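Local coordinates for putative glycosyltransferase (Mannosyltransferase) involved in glycosylating the PBCV-1 major capsid protein (PDB 2P73) that probably transfers a sugar from a nucleotide-sugar donor onto the viral major capsid protein, through this piece of the chain, a GT-A-type domain that binds UDP and manganese, at residues I8-G13 with H36-Y41; W75-D80 with T122-V127. All coordinates share one frame; numbering follows the deposited sequence.

Interaction 1. Residues I8-G13 with H36-Y41. With UDP (uridine-5'-diphosphate), chain C.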
ATOM      1  N   ILE A   8     -12.871   1.140   6.451  1.00 40.81           N
ATOM      2  CA  ILE A   8     -11.571   0.937   5.826  1.00 38.74           C
ATOM      3  C   ILE A   8     -11.574  -0.379   5.078  1.00 37.58           C
ATOM      4  O   ILE A   8     -12.005  -1.403   5.611  1.00 37.38           O
ATOM      5  CB  ILE A   8     -10.421   0.960   6.878  1.00 38.78           C
ATOM      6  CG1 ILE A   8     -10.360   2.332   7.561  1.00 38.42           C
ATOM      7  CG2 ILE A   8      -9.069   0.580   6.249  1.00 37.52           C
ATOM      8  CD1 ILE A   8      -9.399   2.410   8.760  1.00 38.70           C
ATOM      9  N   THR A   9     -11.099  -0.330   3.837  1.00 35.79           N
ATOM     10  CA  THR A   9     -10.888  -1.507   3.026  1.00 34.61           C
ATOM     11  C   THR A   9      -9.413  -1.606   2.707  1.00 34.43           C
ATOM     12  O   THR A   9      -8.836  -0.716   2.074  1.00 34.70           O
ATOM     13  CB  THR A   9     -11.708  -1.450   1.724  1.00 34.28           C
ATOM     14  OG1 THR A   9     -13.087  -1.380   2.067  1.00 34.61           O
ATOM     15  CG2 THR A   9     -11.503  -2.673   0.886  1.00 33.05           C
ATOM     16  N   ILE A  10      -8.809  -2.683   3.180  1.00 33.37           N
ATOM     17  CA  ILE A  10      -7.437  -2.965   2.923  1.00 33.44           C
ATOM     18  C   ILE A  10      -7.415  -3.829   1.673  1.00 33.70           C
ATOM     19  O   ILE A  10      -8.182  -4.775   1.561  1.00 34.22           O
ATOM     20  CB  ILE A  10      -6.778  -3.700   4.124  1.00 33.44           C
ATOM     21  CG1 ILE A  10      -6.876  -2.836   5.397  1.00 32.99           C
ATOM     22  CG2 ILE A  10      -5.343  -4.059   3.799  1.00 33.70           C
ATOM     23  CD1 ILE A  10      -6.124  -3.378   6.627  1.00 33.86           C
ATOM     24  N   LEU A  11      -6.561  -3.478   0.719  1.00 33.54           N
ATOM     25  CA  LEU A  11      -6.472  -4.227  -0.519  1.00 33.79           C
ATOM     26  C   LEU A  11      -5.006  -4.547  -0.846  1.00 34.28           C
ATOM     27  O   LEU A  11      -4.081  -3.822  -0.462  1.00 33.79           O
ATOM     28  CB  LEU A  11      -7.192  -3.493  -1.680  1.00 33.65           C
ATOM     29  CG  LEU A  11      -6.665  -2.079  -1.990  1.00 32.78           C
ATOM     30  CD1 LEU A  11      -6.639  -1.775  -3.485  1.00 32.98           C
ATOM     31  CD2 LEU A  11      -7.408  -0.997  -1.228  1.00 32.55           C
ATOM     32  N   SER A  12      -4.809  -5.672  -1.517  1.00 34.91           N
ATOM     33  CA  SER A  12      -3.489  -6.109  -1.923  1.00 35.42           C
ATOM     34  C   SER A  12      -3.644  -7.044  -3.121  1.00 35.90           C
ATOM     35  O   SER A  12      -4.744  -7.207  -3.652  1.00 35.65           O
ATOM     36  CB  SER A  12      -2.783  -6.794  -0.755  1.00 35.02           C
ATOM     37  OG  SER A  12      -1.415  -7.041  -1.039  1.00 36.51           O
ATOM     38  N   GLY A  13      -2.548  -7.649  -3.546  1.00 36.75           N
ATOM     39  CA  GLY A  13      -2.570  -8.540  -4.686  1.00 38.81           C
ATOM     40  C   GLY A  13      -1.154  -8.791  -5.144  1.00 40.17           C
ATOM     41  O   GLY A  13      -0.277  -7.945  -4.958  1.00 40.57           O
ATOM     42  N   HIS A  36     -10.371  -6.363  13.470  1.00 35.05           N
ATOM     43  CA  HIS A  36     -10.805  -4.971  13.589  1.00 35.53           C
ATOM     44  C   HIS A  36     -12.080  -4.625  12.806  1.00 35.47           C
ATOM     45  O   HIS A  36     -12.571  -3.512  12.908  1.00 35.11           O
ATOM     46  CB  HIS A  36      -9.634  -4.036  13.235  1.00 34.93           C
ATOM     47  CG  HIS A  36      -8.441  -4.234  14.116  1.00 35.28           C
ATOM     48  ND1 HIS A  36      -8.377  -3.734  15.398  1.00 35.29           N
ATOM     49  CD2 HIS A  36      -7.289  -4.923  13.922  1.00 35.13           C
ATOM     50  CE1 HIS A  36      -7.229  -4.088  15.950  1.00 35.29           C
ATOM     51  NE2 HIS A  36      -6.551  -4.812  15.076  1.00 35.67           N
ATOM     52  N   GLY A  37     -12.607  -5.585  12.043  1.00 36.08           N
ATOM     53  CA  GLY A  37     -13.798  -5.360  11.214  1.00 36.11           C
ATOM     54  C   GLY A  37     -13.512  -4.589   9.926  1.00 36.54           C
ATOM     55  O   GLY A  37     -14.423  -3.989   9.333  1.00 36.47           O
ATOM     56  N   TYR A  38     -12.260  -4.602   9.472  1.00 35.93           N
ATOM     57  CA  TYR A  38     -11.938  -3.982   8.180  1.00 36.19           C
ATOM     58  C   TYR A  38     -12.285  -4.923   7.035  1.00 36.60           C
ATOM     59  O   TYR A  38     -12.168  -6.138   7.178  1.00 37.87           O
ATOM     60  CB  TYR A  38     -10.453  -3.618   8.077  1.00 35.54           C
ATOM     61  CG  TYR A  38      -9.938  -2.752   9.196  1.00 35.32           C
ATOM     62  CD1 TYR A  38     -10.692  -1.685   9.691  1.00 35.88           C
ATOM     63  CD2 TYR A  38      -8.686  -2.985   9.748  1.00 34.87           C
ATOM     64  CE1 TYR A  38     -10.210  -0.886  10.710  1.00 36.00           C
ATOM     65  CE2 TYR A  38      -8.189  -2.187  10.768  1.00 34.97           C
ATOM     66  CZ  TYR A  38      -8.957  -1.145  11.239  1.00 35.44           C
ATOM     67  OH  TYR A  38      -8.472  -0.364  12.241  1.00 37.05           O
ATOM     68  N   ASN A  39     -12.703  -4.372   5.902  1.00 36.08           N
ATOM     69  CA  ASN A  39     -12.858  -5.187   4.711  1.00 35.93           C
ATOM     70  C   ASN A  39     -11.496  -5.503   4.132  1.00 36.37           C
ATOM     71  O   ASN A  39     -10.563  -4.692   4.214  1.00 36.19           O
ATOM     72  CB  ASN A  39     -13.740  -4.499   3.659  1.00 35.41           C
ATOM     73  CG  ASN A  39     -15.060  -4.011   4.221  1.00 35.21           C
ATOM     74  OD1 ASN A  39     -15.411  -2.844   4.058  1.00 36.98           O
ATOM     75  ND2 ASN A  39     -15.799  -4.897   4.886  1.00 35.16           N
ATOM     76  N   PHE A  40     -11.379  -6.683   3.544  1.00 37.07           N
ATOM     77  CA  PHE A  40     -10.134  -7.097   2.947  1.00 37.57           C
ATOM     78  C   PHE A  40     -10.378  -7.474   1.501  1.00 38.06           C
ATOM     79  O   PHE A  40     -11.164  -8.388   1.220  1.00 37.91           O
ATOM     80  CB  PHE A  40      -9.539  -8.282   3.705  1.00 38.08           C
ATOM     81  CG  PHE A  40      -8.234  -8.774   3.123  1.00 39.31           C
ATOM     82  CD1 PHE A  40      -7.213  -7.877   2.800  1.00 40.70           C
ATOM     83  CD2 PHE A  40      -8.026 -10.127   2.901  1.00 40.52           C
ATOM     84  CE1 PHE A  40      -6.012  -8.317   2.254  1.00 41.75           C
ATOM     85  CE2 PHE A  40      -6.818 -10.583   2.376  1.00 41.62           C
ATOM     86  CZ  PHE A  40      -5.812  -9.675   2.049  1.00 41.55           C
ATOM     87  N   TYR A  41      -9.728  -6.762   0.577  1.00 38.31           N
ATOM     88  CA  TYR A  41      -9.786  -7.171  -0.821  1.00 38.74           C
ATOM     89  C   TYR A  41      -8.427  -7.637  -1.330  1.00 39.62           C
ATOM     90  O   TYR A  41      -7.446  -6.887  -1.265  1.00 39.67           O
ATOM     91  CB  TYR A  41     -10.362  -6.077  -1.724  1.00 38.46           C
ATOM     92  CG  TYR A  41     -10.553  -6.576  -3.126  1.00 38.07           C
ATOM     93  CD1 TYR A  41     -11.717  -7.245  -3.488  1.00 37.52           C
ATOM     94  CD2 TYR A  41      -9.554  -6.427  -4.077  1.00 37.68           C
ATOM     95  CE1 TYR A  41     -11.892  -7.731  -4.757  1.00 37.29           C
ATOM     96  CE2 TYR A  41      -9.714  -6.922  -5.351  1.00 37.15           C
ATOM     97  CZ  TYR A  41     -10.884  -7.573  -5.687  1.00 37.12           C
ATOM     98  OH  TYR A  41     -11.049  -8.059  -6.956  1.00 36.06           O
TER
HETATM   99  N1  UDP C 411       4.264  -6.916  -7.996  1.00 46.26           N
HETATM  100  C2  UDP C 411       3.817  -8.152  -8.452  1.00 45.33           C
HETATM  101  N3  UDP C 411       4.708  -9.096  -8.872  1.00 46.84           N
HETATM  102  C4  UDP C 411       6.058  -8.843  -8.821  1.00 47.16           C
HETATM  103  C5  UDP C 411       6.511  -7.599  -8.353  1.00 47.50           C
HETATM  104  C6  UDP C 411       5.576  -6.567  -8.211  1.00 45.30           C
HETATM  105  O2  UDP C 411       2.635  -8.435  -8.535  1.00 47.26           O
HETATM  106  O4  UDP C 411       6.824  -9.732  -9.200  1.00 47.65           O
HETATM  107  C1' UDP C 411       3.269  -5.919  -7.553  1.00 45.29           C
HETATM  108  C2' UDP C 411       2.749  -6.389  -6.206  1.00 44.22           C
HETATM  109  O2' UDP C 411       1.351  -6.205  -6.188  1.00 42.39           O
HETATM  110  C3' UDP C 411       3.473  -5.512  -5.201  1.00 42.54           C
HETATM  111  C4' UDP C 411       3.852  -4.262  -5.998  1.00 41.94           C
HETATM  112  O4' UDP C 411       3.822  -4.624  -7.371  1.00 43.67           O
HETATM  113  O3' UDP C 411       2.635  -5.241  -4.100  1.00 41.44           O
HETATM  114  C5' UDP C 411       5.229  -3.707  -5.675  1.00 39.95           C
HETATM  115  O5' UDP C 411       6.181  -4.738  -5.801  1.00 37.56           O
HETATM  116  PA  UDP C 411       7.416  -4.807  -4.790  1.00 37.01           P
HETATM  117  O1A UDP C 411       6.935  -4.783  -3.386  1.00 37.92           O
HETATM  118  O2A UDP C 411       8.309  -5.946  -5.028  1.00 37.80           O
HETATM  119  O3A UDP C 411       8.194  -3.399  -5.011  1.00 37.51           O
HETATM  120  PB  UDP C 411       9.268  -2.794  -3.975  1.00 38.59           P
HETATM  121  O1B UDP C 411       8.676  -2.361  -2.678  1.00 39.67           O
HETATM  122  O2B UDP C 411      10.275  -3.827  -3.636  1.00 39.01           O
HETATM  123  O3B UDP C 411       9.901  -1.585  -4.591  1.00 39.47           O
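The first beta-alpha-beta crossover of this GT-A-type, Rossmann-like domain brings Ile8-Ser12 alongside Asn39-Tyr41 as parallel neighbours, with helix 20-36 as the connection. Four backbone hydrogen bonds run up the seam. Asn39 N gives to Ile8 O, and Ile10 N to Asn39 O at 2.9 Å; further on, Tyr41 N reaches Ile10 O at 2.7 Å with a nearly straight 168° at the hydrogen, and Ser12 N meets Tyr41 O. Ile10, Asn39 and Tyr41 thus each use both backbone N and O across the seam, a ladder that sets Thr9 opposite Asn39 and Leu11 opposite Tyr41.

At the start, Tyr38 runs alongside Ile8, its ring carbon CD1 3.9 Å from Ile8 CB, while the other ortho carbon, CD2, approaches Ile10 CD1 at 4.1 Å. Ile10 CG1 stands beside its own backbone N (chi1 -59°), and this carries CD1 back toward Tyr38, leaving CG2 to Phe40. The Tyr38 hydroxyl is hydrogen-bonded to Ile94 N. On the Thr9 face, the branches OG1 and CG2 both rest against Asn39 CB; OG1 is hydrogen-bonded to Thr73 OG1. Leu11 CB meets Tyr41 CB at 4.1 Å and lies at the edge of the tyrosine ring, near its plane. At the far end, Gly13 O accepts a 2.7 Å hydrogen bond from UDP O2', so residues 8-13 deliver a backbone carbonyl to the ribose.

Helix 20-36 covers Ile10 and Phe40, helix 59-69 covers Leu11 and Tyr41, and strand 75-79 pairs with the other edge of strand 8-13.

Interaction 2. Residues W75-D80 with T122-V127. With MN (manganese (II) ion), chain B; UDP (uridine-5'-diphosphate), chain C.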
ATOM      1  N   TRP A  75     -12.044   4.942   3.329  1.00 38.71           N
ATOM      2  CA  TRP A  75     -10.616   4.920   3.036  1.00 37.49           C
ATOM      3  C   TRP A  75     -10.194   3.562   2.464  1.00 36.78           C
ATOM      4  O   TRP A  75     -10.510   2.508   3.035  1.00 36.45           O
ATOM      5  CB  TRP A  75      -9.804   5.232   4.291  1.00 37.27           C
ATOM      6  CG  TRP A  75      -9.915   6.667   4.748  1.00 37.54           C
ATOM      7  CD1 TRP A  75     -10.731   7.153   5.732  1.00 37.02           C
ATOM      8  CD2 TRP A  75      -9.171   7.790   4.250  1.00 37.14           C
ATOM      9  NE1 TRP A  75     -10.546   8.514   5.870  1.00 38.43           N
ATOM     10  CE2 TRP A  75      -9.604   8.931   4.966  1.00 38.38           C
ATOM     11  CE3 TRP A  75      -8.178   7.943   3.265  1.00 37.56           C
ATOM     12  CZ2 TRP A  75      -9.076  10.208   4.735  1.00 37.71           C
ATOM     13  CZ3 TRP A  75      -7.661   9.216   3.028  1.00 37.19           C
ATOM     14  CH2 TRP A  75      -8.114  10.331   3.764  1.00 37.38           C
ATOM     15  N   PHE A  76      -9.515   3.581   1.322  1.00 35.69           N
ATOM     16  CA  PHE A  76      -8.913   2.351   0.785  1.00 35.17           C
ATOM     17  C   PHE A  76      -7.452   2.356   1.168  1.00 35.06           C
ATOM     18  O   PHE A  76      -6.774   3.385   1.041  1.00 35.89           O
ATOM     19  CB  PHE A  76      -9.060   2.259  -0.732  1.00 34.56           C
ATOM     20  CG  PHE A  76     -10.497   2.199  -1.205  1.00 34.76           C
ATOM     21  CD1 PHE A  76     -11.155   0.973  -1.337  1.00 33.10           C
ATOM     22  CD2 PHE A  76     -11.181   3.368  -1.532  1.00 34.18           C
ATOM     23  CE1 PHE A  76     -12.469   0.916  -1.780  1.00 33.70           C
ATOM     24  CE2 PHE A  76     -12.510   3.316  -1.974  1.00 35.17           C
ATOM     25  CZ  PHE A  76     -13.149   2.078  -2.100  1.00 33.85           C
ATOM     26  N   LEU A  77      -6.970   1.225   1.664  1.00 33.89           N
ATOM     27  CA  LEU A  77      -5.580   1.130   2.068  1.00 32.63           C
ATOM     28  C   LEU A  77      -4.856   0.070   1.264  1.00 32.31           C
ATOM     29  O   LEU A  77      -5.133  -1.129   1.408  1.00 32.35           O
ATOM     30  CB  LEU A  77      -5.440   0.878   3.572  1.00 31.85           C
ATOM     31  CG  LEU A  77      -4.029   0.578   4.092  1.00 32.70           C
ATOM     32  CD1 LEU A  77      -3.036   1.727   3.793  1.00 30.90           C
ATOM     33  CD2 LEU A  77      -4.041   0.227   5.595  1.00 32.09           C
ATOM     34  N   TRP A  78      -3.933   0.532   0.415  1.00 31.30           N
ATOM     35  CA  TRP A  78      -3.078  -0.347  -0.339  1.00 31.10           C
ATOM     36  C   TRP A  78      -1.876  -0.742   0.508  1.00 31.37           C
ATOM     37  O   TRP A  78      -1.199   0.114   1.083  1.00 31.15           O
ATOM     38  CB  TRP A  78      -2.581   0.300  -1.636  1.00 30.30           C
ATOM     39  CG  TRP A  78      -1.557  -0.588  -2.302  1.00 28.79           C
ATOM     40  CD1 TRP A  78      -0.176  -0.468  -2.243  1.00 28.39           C
ATOM     41  CD2 TRP A  78      -1.821  -1.747  -3.094  1.00 26.93           C
ATOM     42  NE1 TRP A  78       0.413  -1.478  -2.966  1.00 28.22           N
ATOM     43  CE2 TRP A  78      -0.568  -2.288  -3.480  1.00 28.18           C
ATOM     44  CE3 TRP A  78      -2.996  -2.388  -3.519  1.00 26.87           C
ATOM     45  CZ2 TRP A  78      -0.464  -3.445  -4.276  1.00 29.79           C
ATOM     46  CZ3 TRP A  78      -2.884  -3.529  -4.314  1.00 27.98           C
ATOM     47  CH2 TRP A  78      -1.632  -4.035  -4.694  1.00 26.86           C
ATOM     48  N   LEU A  79      -1.654  -2.050   0.596  1.00 31.47           N
ATOM     49  CA  LEU A  79      -0.447  -2.615   1.177  1.00 31.19           C
ATOM     50  C   LEU A  79       0.186  -3.512   0.138  1.00 31.54           C
ATOM     51  O   LEU A  79      -0.471  -4.385  -0.451  1.00 30.81           O
ATOM     52  CB  LEU A  79      -0.765  -3.452   2.411  1.00 31.19           C
ATOM     53  CG  LEU A  79      -1.505  -2.826   3.580  1.00 30.04           C
ATOM     54  CD1 LEU A  79      -1.764  -3.869   4.629  1.00 30.28           C
ATOM     55  CD2 LEU A  79      -0.738  -1.647   4.150  1.00 27.73           C
ATOM     56  N   ASP A  80       1.463  -3.271  -0.116  1.00 32.00           N
ATOM     57  CA  ASP A  80       2.232  -4.136  -0.983  1.00 32.46           C
ATOM     58  C   ASP A  80       2.212  -5.556  -0.429  1.00 33.12           C
ATOM     59  O   ASP A  80       2.129  -5.768   0.794  1.00 32.82           O
ATOM     60  CB  ASP A  80       3.664  -3.654  -1.053  1.00 31.99           C
ATOM     61  CG  ASP A  80       3.919  -2.670  -2.201  1.00 33.77           C
ATOM     62  OD1 ASP A  80       3.008  -2.323  -2.972  1.00 36.28           O
ATOM     63  OD2 ASP A  80       5.068  -2.231  -2.346  1.00 34.52           O
ATOM     64  N   THR A 122       5.092   4.285  -1.835  1.00 34.39           N
ATOM     65  CA  THR A 122       3.668   4.014  -1.958  1.00 34.75           C
ATOM     66  C   THR A 122       3.304   2.549  -1.713  1.00 34.64           C
ATOM     67  O   THR A 122       2.246   2.117  -2.130  1.00 34.55           O
ATOM     68  CB  THR A 122       3.081   4.512  -3.298  1.00 34.74           C
ATOM     69  OG1 THR A 122       3.885   4.021  -4.376  1.00 37.73           O
ATOM     70  CG2 THR A 122       3.018   6.054  -3.355  1.00 33.91           C
ATOM     71  N   GLY A 123       4.171   1.817  -1.005  1.00 34.31           N
ATOM     72  CA  GLY A 123       3.897   0.443  -0.569  1.00 33.95           C
ATOM     73  C   GLY A 123       2.822   0.345   0.507  1.00 33.67           C
ATOM     74  O   GLY A 123       2.229  -0.702   0.699  1.00 32.67           O
ATOM     75  N   VAL A 124       2.611   1.442   1.229  1.00 33.76           N
ATOM     76  CA  VAL A 124       1.449   1.621   2.099  1.00 33.10           C
ATOM     77  C   VAL A 124       0.849   2.974   1.710  1.00 33.96           C
ATOM     78  O   VAL A 124       1.521   4.016   1.830  1.00 34.25           O
ATOM     79  CB  VAL A 124       1.845   1.606   3.591  1.00 33.04           C
ATOM     80  CG1 VAL A 124       0.654   1.940   4.482  1.00 30.86           C
ATOM     81  CG2 VAL A 124       2.457   0.273   3.971  1.00 30.24           C
ATOM     82  N   LYS A 125      -0.392   2.966   1.239  1.00 33.83           N
ATOM     83  CA  LYS A 125      -1.011   4.182   0.725  1.00 34.03           C
ATOM     84  C   LYS A 125      -2.472   4.262   1.144  1.00 33.64           C
ATOM     85  O   LYS A 125      -3.243   3.331   0.912  1.00 33.18           O
ATOM     86  CB  LYS A 125      -0.898   4.237  -0.800  1.00 33.74           C
ATOM     87  CG  LYS A 125      -1.486   5.494  -1.420  1.00 34.09           C
ATOM     88  CD  LYS A 125      -1.139   5.595  -2.897  1.00 34.93           C
ATOM     89  CE  LYS A 125      -1.832   4.508  -3.702  1.00 33.76           C
ATOM     90  NZ  LYS A 125      -1.776   4.779  -5.165  1.00 33.60           N
ATOM     91  N   PHE A 126      -2.851   5.376   1.764  1.00 33.42           N
ATOM     92  CA  PHE A 126      -4.270   5.616   2.072  1.00 33.78           C
ATOM     93  C   PHE A 126      -4.920   6.453   0.995  1.00 33.81           C
ATOM     94  O   PHE A 126      -4.444   7.558   0.703  1.00 34.41           O
ATOM     95  CB  PHE A 126      -4.453   6.344   3.397  1.00 34.36           C
ATOM     96  CG  PHE A 126      -4.150   5.510   4.588  1.00 35.76           C
ATOM     97  CD1 PHE A 126      -5.163   4.840   5.251  1.00 36.27           C
ATOM     98  CD2 PHE A 126      -2.845   5.399   5.060  1.00 36.47           C
ATOM     99  CE1 PHE A 126      -4.881   4.072   6.372  1.00 36.18           C
ATOM    100  CE2 PHE A 126      -2.557   4.626   6.181  1.00 35.99           C
ATOM    101  CZ  PHE A 126      -3.580   3.966   6.837  1.00 34.28           C
ATOM    102  N   VAL A 127      -6.011   5.941   0.423  1.00 33.09           N
ATOM    103  CA  VAL A 127      -6.730   6.640  -0.635  1.00 33.41           C
ATOM    104  C   VAL A 127      -8.203   6.832  -0.225  1.00 34.24           C
ATOM    105  O   VAL A 127      -8.947   5.860  -0.019  1.00 34.01           O
ATOM    106  CB  VAL A 127      -6.658   5.871  -1.990  1.00 33.36           C
ATOM    107  CG1 VAL A 127      -7.180   6.729  -3.126  1.00 32.92           C
ATOM    108  CG2 VAL A 127      -5.250   5.406  -2.300  1.00 33.01           C
TER
HETATM  109 MN    MN B 214       6.943  -3.488  -1.546  1.00  2.00          MN
HETATM  110  N1  UDP C 411       4.264  -6.916  -7.996  1.00 46.26           N
HETATM  111  C2  UDP C 411       3.817  -8.152  -8.452  1.00 45.33           C
HETATM  112  N3  UDP C 411       4.708  -9.096  -8.872  1.00 46.84           N
HETATM  113  C4  UDP C 411       6.058  -8.843  -8.821  1.00 47.16           C
HETATM  114  C5  UDP C 411       6.511  -7.599  -8.353  1.00 47.50           C
HETATM  115  C6  UDP C 411       5.576  -6.567  -8.211  1.00 45.30           C
HETATM  116  O2  UDP C 411       2.635  -8.435  -8.535  1.00 47.26           O
HETATM  117  O4  UDP C 411       6.824  -9.732  -9.200  1.00 47.65           O
HETATM  118  C1' UDP C 411       3.269  -5.919  -7.553  1.00 45.29           C
HETATM  119  C2' UDP C 411       2.749  -6.389  -6.206  1.00 44.22           C
HETATM  120  O2' UDP C 411       1.351  -6.205  -6.188  1.00 42.39           O
HETATM  121  C3' UDP C 411       3.473  -5.512  -5.201  1.00 42.54           C
HETATM  122  C4' UDP C 411       3.852  -4.262  -5.998  1.00 41.94           C
HETATM  123  O4' UDP C 411       3.822  -4.624  -7.371  1.00 43.67           O
HETATM  124  O3' UDP C 411       2.635  -5.241  -4.100  1.00 41.44           O
HETATM  125  C5' UDP C 411       5.229  -3.707  -5.675  1.00 39.95           C
HETATM  126  O5' UDP C 411       6.181  -4.738  -5.801  1.00 37.56           O
HETATM  127  PA  UDP C 411       7.416  -4.807  -4.790  1.00 37.01           P
HETATM  128  O1A UDP C 411       6.935  -4.783  -3.386  1.00 37.92           O
HETATM  129  O2A UDP C 411       8.309  -5.946  -5.028  1.00 37.80           O
HETATM  130  O3A UDP C 411       8.194  -3.399  -5.011  1.00 37.51           O
HETATM  131  PB  UDP C 411       9.268  -2.794  -3.975  1.00 38.59           P
HETATM  132  O1B UDP C 411       8.676  -2.361  -2.678  1.00 39.67           O
HETATM  133  O2B UDP C 411      10.275  -3.827  -3.636  1.00 39.01           O
HETATM  134  O3B UDP C 411       9.901  -1.585  -4.591  1.00 39.47           O
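Asp80 carries the polar end of this contact: its N donates to Gly123 O at 2.8 Å, and its two carboxylate oxygens have different partners. OD2 binds manganese at 2.4 Å, alongside UDP O1A and O1B and the side chains of Asp82 and His195, as expected of the DxD motif of GT-A glycosyltransferases. OD1 accepts a 2.7 Å bond from Trp78 NE1, which comes in on the anti side, 26° out of the carboxylate plane; a weak bond from UDP O3' falls on the same oxygen. The indole thus acts as a second-shell group that helps fix the rotation of the metal-binding carboxylate. The Lys125 ammonium, on a buried residue, forms salt bridges with Glu135 and Glu153.

Behind this site the strands pair antiparallel. Phe76 and Val127 exchange two bonds, Phe76 N to Val127 O and Val127 N to Phe76 O, each nearly straight at 170°. Trp78 and Lys125 form the next such pair, with Trp78 N 2.9 Å from Lys125 O.

On the face bearing Leu77, Leu79, Val124 and Phe126, Leu77 CD1 sits almost over the centre of the Phe126 ring, a CH-pi contact with 3.7 Å to the centroid. Leu77 CG is anti to its backbone N (chi1 172°), which leans the side chain across the seam, where CD1 also meets Val124 CG1. Leu79 and Val124 run alongside each other, with Leu79 CD2 3.7 Å from Val124 CG2. The benzo carbon CE3 of Trp75 approaches Phe126 CB at 4.1 Å.

Helix 59-69 packs on Phe76 and Val127, strand 8-13 flanks strand 75-79, and strand 107-110 lies beside Val124 and Phe126.

How the interactions relate
Along the chain both segments of interaction 1 come before those of interaction 2, and their centres lie 10 Å apart in one mixed sheet of order 39-43, 8-13, 75-79, 124-128, 107-110, 169-172. Strands 8-13 and 75-79 are neighbours in it, joined by probable backbone hydrogen bonds of Leu77 N to Thr9 O at 2.7 Å and Leu11 N to Leu77 O at 2.8 Å, so the two contacts together span four consecutive strands of the sheet. Helix 59-69 packs against side chains from both. Both also reach UDP: residues 8-13 end at the ribose through Gly13, and residues 75-80 end at the manganese through Asp80, with a weak bond to the ribose, which places the nucleotide at the C-terminal ends of these two parallel strands.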